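Local coordinates for putative NADP oxidoreductase BF3122 (Bacteroides fragilis, PDB 3D1L), which is a putative NADP-dependent oxidoreductase that probably binds the dinucleotide cofactor in an N-terminal Rossmann-type domain, at residues 11-25 against 62-76. Numbering follows the deposited sequence. Where two conformers were deposited one is given.
Sequences TPIVLIGAGNLATNL and LAEVNPYAKLYIVSL
Pro12 O accepts the Lys70 N-H at 3.0 Å and a weak bond from Leu71 N. Parallel pairing of strands 12-16 and 71-74 runs from Ile13 beside Leu71 onward. With chi1 at -55°, Ile13 turns CG2 toward Ile73, whose CD1 it meets at 3.7 Å. Val14 gives its N-H to Leu71 O and accepts from Ile73 N; on the other face of the sheet its side chain lies alongside Tyr72, Val14 CB being 3.5 Å from Tyr72 CD1, while its CG2 presses on Ala69 CB. The phenol is pinned as well, since Tyr72 OH donates in the carbonyl plane to a lone pair of Asn66 O at 2.6 Å. Leu15 CD2, back on the face of Ile13, reaches the same Ile73 methyl. Ile16 bonds through N to Ile73 O and through O to Ser75 N; bent at chi2 (-56°), it lays CD1 against both methyls of Val65 and turns CG2 to Leu76 CD1. At Gly17 the chain leaves the strand, packed close to Ser75 O; one water joins Gly17 O, Ile73 O and Ser75 OG, and another links Ser75 O to Gly19 N at the helix N-cap. Ala22 CB touches Ser75 OG at 3.8 Å; that hydroxyl is hydrogen-bonded to Thr101 OG1. Gly17, Gly19 and Ala22 fit the GxGxxA dinucleotide-binding pattern of Rossmann folds. Strand 12-16 runs between strands 35-40 and 71-74, with helix 78-89 against Ile16, Val74 and Leu76 and strand 97-100 next beyond 71-74.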
ATOM      1  N   THR B  11      16.989  17.318  28.898  1.00 46.38           N
ATOM      2  CA  THR B  11      16.482  18.486  28.165  1.00 44.43           C
ATOM      3  C   THR B  11      14.969  18.595  28.330  1.00 43.46           C
ATOM      4  O   THR B  11      14.253  17.669  27.944  1.00 43.44           O
ATOM      5  CB  THR B  11      16.780  18.318  26.665  1.00 44.49           C
ATOM      6  OG1 THR B  11      18.175  18.124  26.486  1.00 43.78           O
ATOM      7  CG2 THR B  11      16.323  19.516  25.835  1.00 44.69           C
ATOM      8  N   PRO B  12      14.471  19.703  28.931  1.00 42.42           N
ATOM      9  CA  PRO B  12      13.005  19.822  28.965  1.00 41.46           C
ATOM     10  C   PRO B  12      12.477  20.279  27.617  1.00 40.41           C
ATOM     11  O   PRO B  12      12.950  21.269  27.057  1.00 40.45           O
ATOM     12  CB  PRO B  12      12.743  20.877  30.060  1.00 41.68           C
ATOM     13  CG  PRO B  12      13.997  21.710  30.128  1.00 41.23           C
ATOM     14  CD  PRO B  12      15.146  20.822  29.634  1.00 41.97           C
ATOM     15  N   ILE B  13      11.501  19.548  27.115  1.00 39.50           N
ATOM     16  CA  ILE B  13      10.963  19.776  25.777  1.00 39.43           C
ATOM     17  C   ILE B  13       9.480  20.177  25.849  1.00 38.90           C
ATOM     18  O   ILE B  13       8.718  19.568  26.593  1.00 38.18           O
ATOM     19  CB  ILE B  13      11.119  18.487  24.905  1.00 39.22           C
ATOM     20  CG1 ILE B  13      12.599  18.029  24.874  1.00 38.78           C
ATOM     21  CG2 ILE B  13      10.521  18.699  23.515  1.00 38.03           C
ATOM     22  CD1 ILE B  13      12.842  16.692  24.216  1.00 38.32           C
ATOM     23  N   VAL B  14       9.091  21.189  25.066  1.00 38.78           N
ATOM     24  CA  VAL B  14       7.657  21.540  24.847  1.00 38.74           C
ATOM     25  C   VAL B  14       7.253  21.255  23.386  1.00 39.91           C
ATOM     26  O   VAL B  14       8.023  21.529  22.441  1.00 39.30           O
ATOM     27  CB  VAL B  14       7.389  23.009  25.231  1.00 38.62           C
ATOM     28  CG1 VAL B  14       5.963  23.466  24.847  1.00 36.41           C
ATOM     29  CG2 VAL B  14       7.643  23.230  26.738  1.00 35.90           C
ATOM     30  N   LEU B  15       6.067  20.667  23.197  1.00 41.39           N
ATOM     31  CA  LEU B  15       5.527  20.492  21.847  1.00 41.84           C
ATOM     32  C   LEU B  15       4.438  21.486  21.616  1.00 40.76           C
ATOM     33  O   LEU B  15       3.489  21.562  22.413  1.00 41.51           O
ATOM     34  CB  LEU B  15       4.982  19.074  21.635  1.00 43.12           C
ATOM     35  CG  LEU B  15       5.746  17.831  22.132  1.00 47.64           C
ATOM     36  CD1 LEU B  15       5.134  16.695  21.375  1.00 53.63           C
ATOM     37  CD2 LEU B  15       7.225  17.829  21.855  1.00 47.40           C
ATOM     38  N   ILE B  16       4.571  22.259  20.534  1.00 39.74           N
ATOM     39  CA  ILE B  16       3.560  23.216  20.115  1.00 38.21           C
ATOM     40  C   ILE B  16       2.918  22.569  18.894  1.00 37.92           C
ATOM     41  O   ILE B  16       3.465  22.625  17.768  1.00 37.20           O
ATOM     42  CB  ILE B  16       4.139  24.642  19.784  1.00 38.69           C
ATOM     43  CG1 ILE B  16       4.943  25.277  20.948  1.00 39.50           C
ATOM     44  CG2 ILE B  16       3.050  25.576  19.353  1.00 37.96           C
ATOM     45  CD1 ILE B  16       4.214  25.417  22.278  1.00 42.80           C
ATOM     46  N   GLY B  17       1.781  21.922  19.117  1.00 36.44           N
ATOM     47  CA  GLY B  17       1.163  21.110  18.077  1.00 36.99           C
ATOM     48  C   GLY B  17       1.209  19.633  18.470  1.00 37.83           C
ATOM     49  O   GLY B  17       2.233  19.143  18.968  1.00 37.90           O
ATOM     50  N   ALA B  18       0.103  18.923  18.246  1.00 37.35           N
ATOM     51  CA  ALA B  18      -0.055  17.570  18.767  1.00 37.74           C
ATOM     52  C   ALA B  18      -0.608  16.614  17.697  1.00 38.09           C
ATOM     53  O   ALA B  18      -1.275  15.642  18.049  1.00 38.48           O
ATOM     54  CB  ALA B  18      -0.966  17.586  19.998  1.00 37.13           C
ATOM     55  N   GLY B  19      -0.320  16.886  16.414  1.00 37.89           N
ATOM     56  CA  GLY B  19      -0.860  16.103  15.292  1.00 37.41           C
ATOM     57  C   GLY B  19      -0.138  14.777  15.152  1.00 37.95           C
ATOM     58  O   GLY B  19       0.492  14.315  16.122  1.00 37.84           O
ATOM     59  N   ASN B  20      -0.184  14.185  13.952  1.00 37.44           N
ATOM     60  CA  ASN B  20       0.370  12.834  13.696  1.00 37.39           C
ATOM     61  C   ASN B  20       1.860  12.712  13.936  1.00 37.29           C
ATOM     62  O   ASN B  20       2.297  11.856  14.697  1.00 37.85           O
ATOM     63  CB  ASN B  20       0.055  12.358  12.280  1.00 37.41           C
ATOM     64  CG  ASN B  20      -1.430  12.180  12.031  1.00 37.45           C
ATOM     65  OD1 ASN B  20      -2.226  12.092  12.957  1.00 38.41           O
ATOM     66  ND2 ASN B  20      -1.805  12.135  10.764  1.00 36.39           N
ATOM     67  N   LEU B  21       2.632  13.585  13.299  1.00 37.69           N
ATOM     68  CA  LEU B  21       4.096  13.628  13.430  1.00 37.72           C
ATOM     69  C   LEU B  21       4.488  13.936  14.859  1.00 38.51           C
ATOM     70  O   LEU B  21       5.331  13.255  15.437  1.00 39.19           O
ATOM     71  CB  LEU B  21       4.707  14.658  12.440  1.00 37.40           C
ATOM     72  CG  LEU B  21       6.235  14.927  12.425  1.00 37.12           C
ATOM     73  CD1 LEU B  21       6.680  15.524  11.081  1.00 35.16           C
ATOM     74  CD2 LEU B  21       6.711  15.806  13.583  1.00 33.87           C
ATOM     75  N   ALA B  22       3.863  14.947  15.456  1.00 39.60           N
ATOM     76  CA  ALA B  22       4.210  15.344  16.819  1.00 39.79           C
ATOM     77  C   ALA B  22       3.920  14.210  17.829  1.00 40.34           C
ATOM     78  O   ALA B  22       4.722  13.955  18.724  1.00 41.39           O
ATOM     79  CB  ALA B  22       3.485  16.633  17.197  1.00 39.38           C
ATOM     80  N   THR B  23       2.798  13.518  17.661  1.00 40.29           N
ATOM     81  CA  THR B  23       2.427  12.388  18.514  1.00 40.47           C
ATOM     82  C   THR B  23       3.504  11.307  18.481  1.00 40.78           C
ATOM     83  O   THR B  23       4.011  10.889  19.524  1.00 42.25           O
ATOM     84  CB  THR B  23       1.042  11.831  18.082  1.00 40.78           C
ATOM     85  OG1 THR B  23       0.032  12.816  18.360  1.00 41.64           O
ATOM     86  CG2 THR B  23       0.690  10.521  18.788  1.00 39.76           C
ATOM     87  N   ASN B  24       3.895  10.897  17.284  1.00 40.05           N
ATOM     88  CA  ASN B  24       4.923   9.886  17.122  1.00 40.58           C
ATOM     89  C   ASN B  24       6.303  10.347  17.609  1.00 40.27           C
ATOM     90  O   ASN B  24       6.996   9.609  18.288  1.00 40.73           O
ATOM     91  CB  ASN B  24       4.977   9.427  15.655  1.00 39.85           C
ATOM     92  CG  ASN B  24       3.826   8.483  15.296  1.00 41.27           C
ATOM     93  OD1 ASN B  24       3.848   7.306  15.655  1.00 42.15           O
ATOM     94  ND2 ASN B  24       2.817   8.999  14.588  1.00 40.18           N
ATOM     95  N   LEU B  25       6.685  11.573  17.266  1.00 40.33           N
ATOM     96  CA  LEU B  25       7.955  12.128  17.705  1.00 40.42           C
ATOM     97  C   LEU B  25       7.962  12.280  19.215  1.00 40.95           C
ATOM     98  O   LEU B  25       8.961  12.035  19.845  1.00 42.11           O
ATOM     99  CB  LEU B  25       8.232  13.474  17.034  1.00 39.72           C
ATOM    100  CG  LEU B  25       9.517  14.232  17.396  1.00 39.30           C
ATOM    101  CD1 LEU B  25      10.800  13.389  17.169  1.00 36.76           C
ATOM    102  CD2 LEU B  25       9.614  15.528  16.612  1.00 39.85           C
ATOM    103  N   LEU B  62      -1.759  29.496  24.292  1.00 44.87           N
ATOM    104  CA  LEU B  62      -0.323  29.812  24.192  1.00 45.45           C
ATOM    105  C   LEU B  62       0.189  30.658  25.357  1.00 46.08           C
ATOM    106  O   LEU B  62       1.367  30.605  25.703  1.00 47.27           O
ATOM    107  CB  LEU B  62      -0.012  30.521  22.876  1.00 45.38           C
ATOM    108  CG  LEU B  62      -0.212  29.637  21.642  1.00 45.87           C
ATOM    109  CD1 LEU B  62      -0.235  30.441  20.356  1.00 44.70           C
ATOM    110  CD2 LEU B  62       0.861  28.545  21.604  1.00 42.06           C
ATOM    111  N   ALA B  63      -0.696  31.432  25.970  1.00 45.38           N
ATOM    112  CA  ALA B  63      -0.312  32.258  27.103  1.00 45.27           C
ATOM    113  C   ALA B  63       0.034  31.396  28.320  1.00 44.80           C
ATOM    114  O   ALA B  63       0.732  31.840  29.223  1.00 44.86           O
ATOM    115  CB  ALA B  63      -1.424  33.253  27.422  1.00 44.33           C
ATOM    116  N   GLU B  64      -0.473  30.164  28.333  0.50 44.54           N
ATOM    117  CA  GLU B  64      -0.201  29.213  29.415  0.50 43.90           C
ATOM    118  C   GLU B  64       1.016  28.319  29.136  0.50 43.82           C
ATOM    119  O   GLU B  64       1.362  27.465  29.957  0.50 43.94           O
ATOM    120  CB  GLU B  64      -1.422  28.325  29.667  0.50 44.12           C
ATOM    121  CG  GLU B  64      -2.462  28.876  30.627  0.50 42.95           C
ATOM    122  CD  GLU B  64      -3.677  27.953  30.771  0.50 43.14           C
ATOM    123  OE1 GLU B  64      -3.644  26.815  30.249  0.50 37.66           O
ATOM    124  OE2 GLU B  64      -4.673  28.374  31.419  0.50 43.76           O
ATOM    125  N   VAL B  65       1.659  28.518  27.987  1.00 43.53           N
ATOM    126  CA  VAL B  65       2.785  27.663  27.556  1.00 43.35           C
ATOM    127  C   VAL B  65       4.004  27.837  28.463  1.00 42.92           C
ATOM    128  O   VAL B  65       4.415  28.969  28.734  1.00 43.00           O
ATOM    129  CB  VAL B  65       3.184  27.915  26.085  1.00 43.14           C
ATOM    130  CG1 VAL B  65       4.613  27.411  25.780  1.00 42.64           C
ATOM    131  CG2 VAL B  65       2.194  27.214  25.138  1.00 44.65           C
ATOM    132  N   ASN B  66       4.553  26.710  28.923  1.00 42.24           N
ATOM    133  CA  ASN B  66       5.699  26.678  29.825  1.00 41.65           C
ATOM    134  C   ASN B  66       6.887  27.380  29.178  1.00 41.35           C
ATOM    135  O   ASN B  66       7.354  26.960  28.123  1.00 41.36           O
ATOM    136  CB  ASN B  66       6.021  25.233  30.200  1.00 41.83           C
ATOM    137  CG  ASN B  66       7.223  25.108  31.114  1.00 42.59           C
ATOM    138  OD1 ASN B  66       8.277  25.697  30.867  1.00 41.88           O
ATOM    139  ND2 ASN B  66       7.073  24.317  32.178  1.00 42.91           N
ATOM    140  N   PRO B  67       7.338  28.498  29.784  1.00 40.84           N
ATOM    141  CA  PRO B  67       8.418  29.317  29.224  1.00 39.37           C
ATOM    142  C   PRO B  67       9.827  28.902  29.662  1.00 38.59           C
ATOM    143  O   PRO B  67      10.792  29.636  29.371  1.00 38.34           O
ATOM    144  CB  PRO B  67       8.104  30.702  29.785  1.00 39.22           C
ATOM    145  CG  PRO B  67       7.547  30.405  31.136  1.00 40.61           C
ATOM    146  CD  PRO B  67       6.783  29.093  31.017  1.00 39.88           C
ATOM    147  N   TYR B  68       9.957  27.760  30.327  1.00 37.02           N
ATOM    148  CA  TYR B  68      11.223  27.418  30.999  1.00 37.57           C
ATOM    149  C   TYR B  68      12.010  26.276  30.331  1.00 38.41           C
ATOM    150  O   TYR B  68      13.090  25.918  30.796  1.00 38.02           O
ATOM    151  CB  TYR B  68      11.015  27.155  32.509  1.00 36.44           C
ATOM    152  CG  TYR B  68      10.234  28.245  33.200  1.00 35.17           C
ATOM    153  CD1 TYR B  68      10.751  29.549  33.327  1.00 34.22           C
ATOM    154  CD2 TYR B  68       8.975  27.989  33.716  1.00 33.88           C
ATOM    155  CE1 TYR B  68      10.015  30.554  33.956  1.00 34.38           C
ATOM    156  CE2 TYR B  68       8.242  28.975  34.336  1.00 35.24           C
ATOM    157  CZ  TYR B  68       8.758  30.255  34.459  1.00 35.41           C
ATOM    158  OH  TYR B  68       7.983  31.221  35.092  1.00 35.60           O
ATOM    159  N   ALA B  69      11.479  25.772  29.209  1.00 39.14           N
ATOM    160  CA  ALA B  69      12.060  24.660  28.477  1.00 39.88           C
ATOM    161  C   ALA B  69      13.211  25.096  27.572  1.00 40.50           C
ATOM    162  O   ALA B  69      13.329  26.277  27.200  1.00 41.64           O
ATOM    163  CB  ALA B  69      10.967  23.941  27.658  1.00 39.46           C
ATOM    164  N   LYS B  70      14.016  24.117  27.188  1.00 40.40           N
ATOM    165  CA  LYS B  70      15.185  24.303  26.340  1.00 40.77           C
ATOM    166  C   LYS B  70      14.853  24.120  24.864  1.00 40.31           C
ATOM    167  O   LYS B  70      15.467  24.738  23.987  1.00 40.79           O
ATOM    168  CB  LYS B  70      16.273  23.303  26.792  1.00 41.50           C
ATOM    169  CG  LYS B  70      17.484  23.156  25.897  1.00 42.29           C
ATOM    170  CD  LYS B  70      18.344  24.394  25.791  1.00 43.21           C
ATOM    171  CE  LYS B  70      19.253  24.233  24.559  1.00 45.53           C
ATOM    172  NZ  LYS B  70      20.169  25.373  24.266  1.00 48.16           N
ATOM    173  N   LEU B  71      13.868  23.276  24.582  1.00 39.42           N
ATOM    174  CA  LEU B  71      13.516  22.972  23.213  1.00 38.70           C
ATOM    175  C   LEU B  71      12.009  23.027  23.013  1.00 38.53           C
ATOM    176  O   LEU B  71      11.251  22.388  23.747  1.00 37.70           O
ATOM    177  CB  LEU B  71      14.073  21.595  22.802  1.00 38.72           C
ATOM    178  CG  LEU B  71      13.781  21.152  21.360  1.00 37.81           C
ATOM    179  CD1 LEU B  71      14.524  22.056  20.378  1.00 36.39           C
ATOM    180  CD2 LEU B  71      14.180  19.685  21.128  1.00 38.05           C
ATOM    181  N   TYR B  72      11.608  23.800  22.007  1.00 38.52           N
ATOM    182  CA  TYR B  72      10.236  23.944  21.604  1.00 39.16           C
ATOM    183  C   TYR B  72      10.073  23.379  20.193  1.00 39.55           C
ATOM    184  O   TYR B  72      10.645  23.907  19.228  1.00 38.99           O
ATOM    185  CB  TYR B  72       9.844  25.416  21.655  1.00 39.43           C
ATOM    186  CG  TYR B  72       9.812  25.947  23.079  1.00 41.34           C
ATOM    187  CD1 TYR B  72       8.619  25.940  23.803  1.00 41.32           C
ATOM    188  CD2 TYR B  72      10.970  26.438  23.706  1.00 41.88           C
ATOM    189  CE1 TYR B  72       8.562  26.407  25.110  1.00 43.36           C
ATOM    190  CE2 TYR B  72      10.917  26.926  25.020  1.00 43.25           C
ATOM    191  CZ  TYR B  72       9.708  26.892  25.704  1.00 41.28           C
ATOM    192  OH  TYR B  72       9.603  27.335  26.975  1.00 42.17           O
ATOM    193  N   ILE B  73       9.314  22.288  20.092  1.00 40.31           N
ATOM    194  CA  ILE B  73       9.090  21.613  18.810  1.00 40.26           C
ATOM    195  C   ILE B  73       7.741  22.024  18.256  1.00 40.82           C
ATOM    196  O   ILE B  73       6.699  21.711  18.839  1.00 40.30           O
ATOM    197  CB  ILE B  73       9.164  20.083  18.919  1.00 41.04           C
ATOM    198  CG1 ILE B  73      10.512  19.646  19.534  1.00 40.03           C
ATOM    199  CG2 ILE B  73       8.920  19.454  17.491  1.00 39.63           C
ATOM    200  CD1 ILE B  73      10.616  18.171  19.839  1.00 40.52           C
ATOM    201  N   VAL B  74       7.778  22.761  17.154  1.00 40.87           N
ATOM    202  CA  VAL B  74       6.592  23.380  16.606  1.00 42.29           C
ATOM    203  C   VAL B  74       6.150  22.601  15.373  1.00 43.98           C
ATOM    204  O   VAL B  74       6.888  22.470  14.396  1.00 42.56           O
ATOM    205  CB  VAL B  74       6.828  24.888  16.324  1.00 42.15           C
ATOM    206  CG1 VAL B  74       5.571  25.564  15.840  1.00 40.21           C
ATOM    207  CG2 VAL B  74       7.411  25.593  17.590  1.00 40.97           C
ATOM    208  N   SER B  75       4.949  22.034  15.475  1.00 46.92           N
ATOM    209  CA  SER B  75       4.324  21.271  14.399  1.00 49.48           C
ATOM    210  C   SER B  75       2.977  21.900  14.098  1.00 51.56           C
ATOM    211  O   SER B  75       1.943  21.425  14.568  1.00 53.64           O
ATOM    212  CB  SER B  75       4.098  19.822  14.839  1.00 49.14           C
ATOM    213  OG  SER B  75       5.311  19.154  15.081  1.00 50.14           O
ATOM    214  N   LEU B  76       2.966  22.980  13.350  1.00 53.57           N
ATOM    215  CA  LEU B  76       1.722  23.667  13.079  1.00 55.85           C
ATOM    216  C   LEU B  76       1.626  24.005  11.590  1.00 57.40           C
ATOM    217  O   LEU B  76       2.649  24.145  10.915  1.00 57.74           O
ATOM    218  CB  LEU B  76       1.605  24.933  13.946  1.00 55.59           C
ATOM    219  CG  LEU B  76       1.304  24.835  15.454  1.00 56.48           C
ATOM    220  CD1 LEU B  76       1.208  26.225  16.110  1.00 56.41           C
ATOM    221  CD2 LEU B  76       0.034  24.032  15.751  1.00 55.29           C
TER
HETATM  222  O   HOH W   1       4.854  19.542  17.893  1.00 38.65           O
HETATM  223  O   HOH W   2       0.710  19.154  14.958  1.00 34.83           O